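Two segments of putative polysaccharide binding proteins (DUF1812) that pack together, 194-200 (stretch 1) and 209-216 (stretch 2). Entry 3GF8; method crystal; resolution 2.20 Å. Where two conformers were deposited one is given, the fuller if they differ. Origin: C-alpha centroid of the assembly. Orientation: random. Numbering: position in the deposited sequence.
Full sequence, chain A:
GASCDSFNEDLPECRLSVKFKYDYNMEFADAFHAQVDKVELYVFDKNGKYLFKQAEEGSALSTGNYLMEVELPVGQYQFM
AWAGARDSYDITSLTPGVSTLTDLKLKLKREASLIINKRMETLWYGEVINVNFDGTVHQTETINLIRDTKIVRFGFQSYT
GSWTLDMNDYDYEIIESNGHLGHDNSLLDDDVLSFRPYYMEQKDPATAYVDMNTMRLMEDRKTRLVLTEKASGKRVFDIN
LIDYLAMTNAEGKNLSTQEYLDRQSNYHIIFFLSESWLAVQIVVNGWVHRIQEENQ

Stretch 1 (194-200) SFRPYYM
Stretch 2, residues 209-216: YVDMNTMR

The touching parts, 195-200 and 209-215, run roughly antiparallel, 156° apart end to end, and the two stretches bury 668 Å² between them. Residues 209-214 form one extended strand, whereas the partner is strand at 194-195 and 199-200, interrupted by Arg196 to Tyr198. Tyr199 faces Asp211 as an antiparallel hydrogen-bonded pair (CA-CA 5.1 Å), and Met200 faces Val210 as a non-hydrogen-bonded pair (CA-CA 4.3 Å). Asp211 N donates to Tyr199 O (2.8 Å, 166°). Tyr198 has phi/psi -96/-13; Asp211 O accepts from Tyr198 N (2.9 Å) and weakly from Tyr199 N (3.4 Å). Where the strands separate, water 1 bridges them, donating to Arg196 O and accepting from Asn213 N, both at 2.8 Å.

Phe195 (m, chi2 84°) points toward stretch 2, its flat ring offering a face to Thr214 (t), whose CB sits 4.0 Å from the ring centroid, almost on its normal; Phe195 CZ also reaches CG of selenomethionine Met215 (m, m, m) at 4.2 Å. Selenomethionine Met212 starts away, but its long unbranched chain turns back (m, t, p), bringing CE to 3.0 Å from Phe195 O and 3.8 Å from Pro197 CD. The compact Pro197 ring (phi/psi -56/138) also packs its CG 3.8 Å from Val210 CB (Val210 chi1 m).

Tyr198 adopts p (chi2 78°), with CZ 3.7 Å from Asp211 CB, Asp211 O over one ring face and N of Asn213 (p, chi2 -179°) at the edge. Asp211 (m) is buried, its carboxylate satisfied elsewhere in the structure. On its face of the sheet, Tyr199 (t, chi2 84°) meets the ring of Tyr209 (p, chi2 86°) obliquely, centroids 5.9 Å apart and planes at 44°. Selenomethionine Met200 (m, t, m) shares Val210's face, its CG 3.6 Å from Val210 CG1 before its end leads away. Arg196 (m, t, t) points away, NE donating to Ser194 OG (2.9 Å).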

# COMPACT_ATOMS: atom_id res chain seq x y z
N SER A 194 2.91 2.69 14.68
CA SER A 194 1.56 3.16 15.00
C SER A 194 1.13 4.20 13.96
O SER A 194 1.61 5.33 13.95
CB SER A 194 1.54 3.78 16.41
OG SER A 194 0.24 4.22 16.80
N PHE A 195 0.28 3.78 13.03
CA PHE A 195 -0.23 4.70 12.02
C PHE A 195 -1.44 5.35 12.61
O PHE A 195 -2.33 4.65 13.11
CB PHE A 195 -0.61 3.97 10.73
CG PHE A 195 0.56 3.30 10.04
CD1 PHE A 195 1.00 2.04 10.43
CD2 PHE A 195 1.23 3.93 8.99
CE1 PHE A 195 2.06 1.42 9.79
CE2 PHE A 195 2.29 3.31 8.34
CZ PHE A 195 2.71 2.06 8.74
N ARG A 196 -1.48 6.68 12.55
CA ARG A 196 -2.55 7.44 13.18
C ARG A 196 -3.16 8.41 12.21
O ARG A 196 -2.55 8.69 11.22
CB ARG A 196 -1.98 8.23 14.34
CG ARG A 196 -1.44 7.29 15.36
CD ARG A 196 -0.95 7.97 16.60
NE ARG A 196 -0.40 6.93 17.45
CZ ARG A 196 -0.02 7.09 18.71
NH1 ARG A 196 -0.17 8.26 19.28
NH2 ARG A 196 0.48 6.08 19.41
N PRO A 197 -4.35 8.94 12.51
CA PRO A 197 -5.04 9.75 11.51
C PRO A 197 -4.23 10.93 10.98
O PRO A 197 -3.56 11.61 11.74
CB PRO A 197 -6.28 10.24 12.23
CG PRO A 197 -6.58 9.11 13.21
CD PRO A 197 -5.22 8.65 13.67
N TYR A 198 -4.29 11.15 9.68
CA TYR A 198 -3.79 12.38 9.12
C TYR A 198 -4.92 13.39 8.94
O TYR A 198 -4.66 14.57 8.73
CB TYR A 198 -2.98 12.13 7.83
CG TYR A 198 -3.75 11.48 6.71
CD1 TYR A 198 -4.61 12.23 5.93
CD2 TYR A 198 -3.63 10.12 6.45
CE1 TYR A 198 -5.35 11.65 4.91
CE2 TYR A 198 -4.35 9.53 5.43
CZ TYR A 198 -5.20 10.31 4.65
OH TYR A 198 -5.97 9.77 3.64
N TYR A 199 -6.17 12.95 9.04
CA TYR A 199 -7.32 13.88 8.95
C TYR A 199 -8.47 13.32 9.72
O TYR A 199 -8.64 12.12 9.78
CB TYR A 199 -7.73 14.10 7.52
CG TYR A 199 -8.93 14.96 7.36
CD1 TYR A 199 -8.82 16.33 7.37
CD2 TYR A 199 -10.19 14.39 7.16
CE1 TYR A 199 -9.91 17.11 7.24
CE2 TYR A 199 -11.29 15.17 7.01
CZ TYR A 199 -11.13 16.54 7.05
OH TYR A 199 -12.19 17.34 6.91
N MSE A 200 -9.23 14.20 10.35
CA MSE A 200 -10.34 13.80 11.20
C MSE A 200 -11.44 14.81 10.92
O MSE A 200 -11.15 15.98 10.66
CB MSE A 200 -9.92 13.83 12.68
CG MSE A 200 -8.85 12.79 13.05
SE MSE A 200 -7.92 13.14 14.73
CE MSE A 200 -7.46 15.00 14.29
N TYR A 209 -15.63 10.94 10.59
CA TYR A 209 -14.70 9.89 10.24
C TYR A 209 -13.23 10.29 10.52
O TYR A 209 -12.95 11.45 10.72
CB TYR A 209 -14.91 9.54 8.77
CG TYR A 209 -14.60 10.66 7.78
CD1 TYR A 209 -13.31 10.85 7.30
CD2 TYR A 209 -15.61 11.49 7.31
CE1 TYR A 209 -13.02 11.87 6.38
CE2 TYR A 209 -15.33 12.52 6.39
CZ TYR A 209 -14.04 12.69 5.94
OH TYR A 209 -13.76 13.66 5.03
N VAL A 210 -12.31 9.33 10.51
CA VAL A 210 -10.86 9.60 10.50
C VAL A 210 -10.26 9.00 9.25
O VAL A 210 -10.64 7.90 8.85
CB VAL A 210 -10.12 8.99 11.73
CG1 VAL A 210 -10.55 9.66 13.03
CG2 VAL A 210 -10.36 7.55 11.84
N ASP A 211 -9.34 9.71 8.61
CA ASP A 211 -8.61 9.14 7.48
C ASP A 211 -7.24 8.80 7.93
O ASP A 211 -6.52 9.65 8.48
CB ASP A 211 -8.47 10.10 6.31
CG ASP A 211 -9.76 10.29 5.54
OD1 ASP A 211 -10.68 9.48 5.71
OD2 ASP A 211 -9.85 11.28 4.75
N MSE A 212 -6.85 7.57 7.62
CA MSE A 212 -5.55 7.00 7.96
C MSE A 212 -4.94 6.37 6.74
O MSE A 212 -5.64 6.05 5.77
CB MSE A 212 -5.78 5.89 8.98
CG MSE A 212 -6.65 6.38 10.15
SE MSE A 212 -6.84 5.10 11.59
CE MSE A 212 -5.14 5.14 12.28
N ASN A 213 -3.64 6.10 6.78
CA ASN A 213 -3.03 5.21 5.80
C ASN A 213 -1.94 4.28 6.36
O ASN A 213 -1.35 4.55 7.37
CB ASN A 213 -2.54 5.94 4.51
CG ASN A 213 -1.49 7.03 4.74
OD1 ASN A 213 -1.06 7.68 3.77
ND2 ASN A 213 -1.12 7.29 5.98
N THR A 214 -1.70 3.18 5.68
CA THR A 214 -0.63 2.31 6.13
C THR A 214 0.09 1.73 4.93
O THR A 214 -0.26 2.00 3.79
CB THR A 214 -1.17 1.18 7.06
OG1 THR A 214 -0.06 0.48 7.64
CG2 THR A 214 -2.09 0.20 6.27
N MSE A 215 1.11 0.93 5.21
CA MSE A 215 1.84 0.24 4.15
C MSE A 215 1.04 -1.07 3.85
O MSE A 215 -0.15 -1.09 4.08
CB MSE A 215 3.29 0.04 4.61
CG MSE A 215 4.01 1.40 4.79
SE MSE A 215 4.69 2.03 3.12
CE MSE A 215 6.13 0.72 3.05
N ARG A 216 1.68 -2.13 3.36
CA ARG A 216 0.98 -3.26 2.77
C ARG A 216 0.11 -3.96 3.76
O ARG A 216 0.52 -4.15 4.93
CB ARG A 216 1.97 -4.28 2.22
CG ARG A 216 2.83 -3.73 1.07
CD ARG A 216 3.53 -4.85 0.34
NE ARG A 216 2.57 -5.64 -0.42
CZ ARG A 216 2.72 -6.91 -0.77
NH1 ARG A 216 3.79 -7.61 -0.40
NH2 ARG A 216 1.80 -7.51 -1.49
O HOH W 1 -2.19 7.04 9.04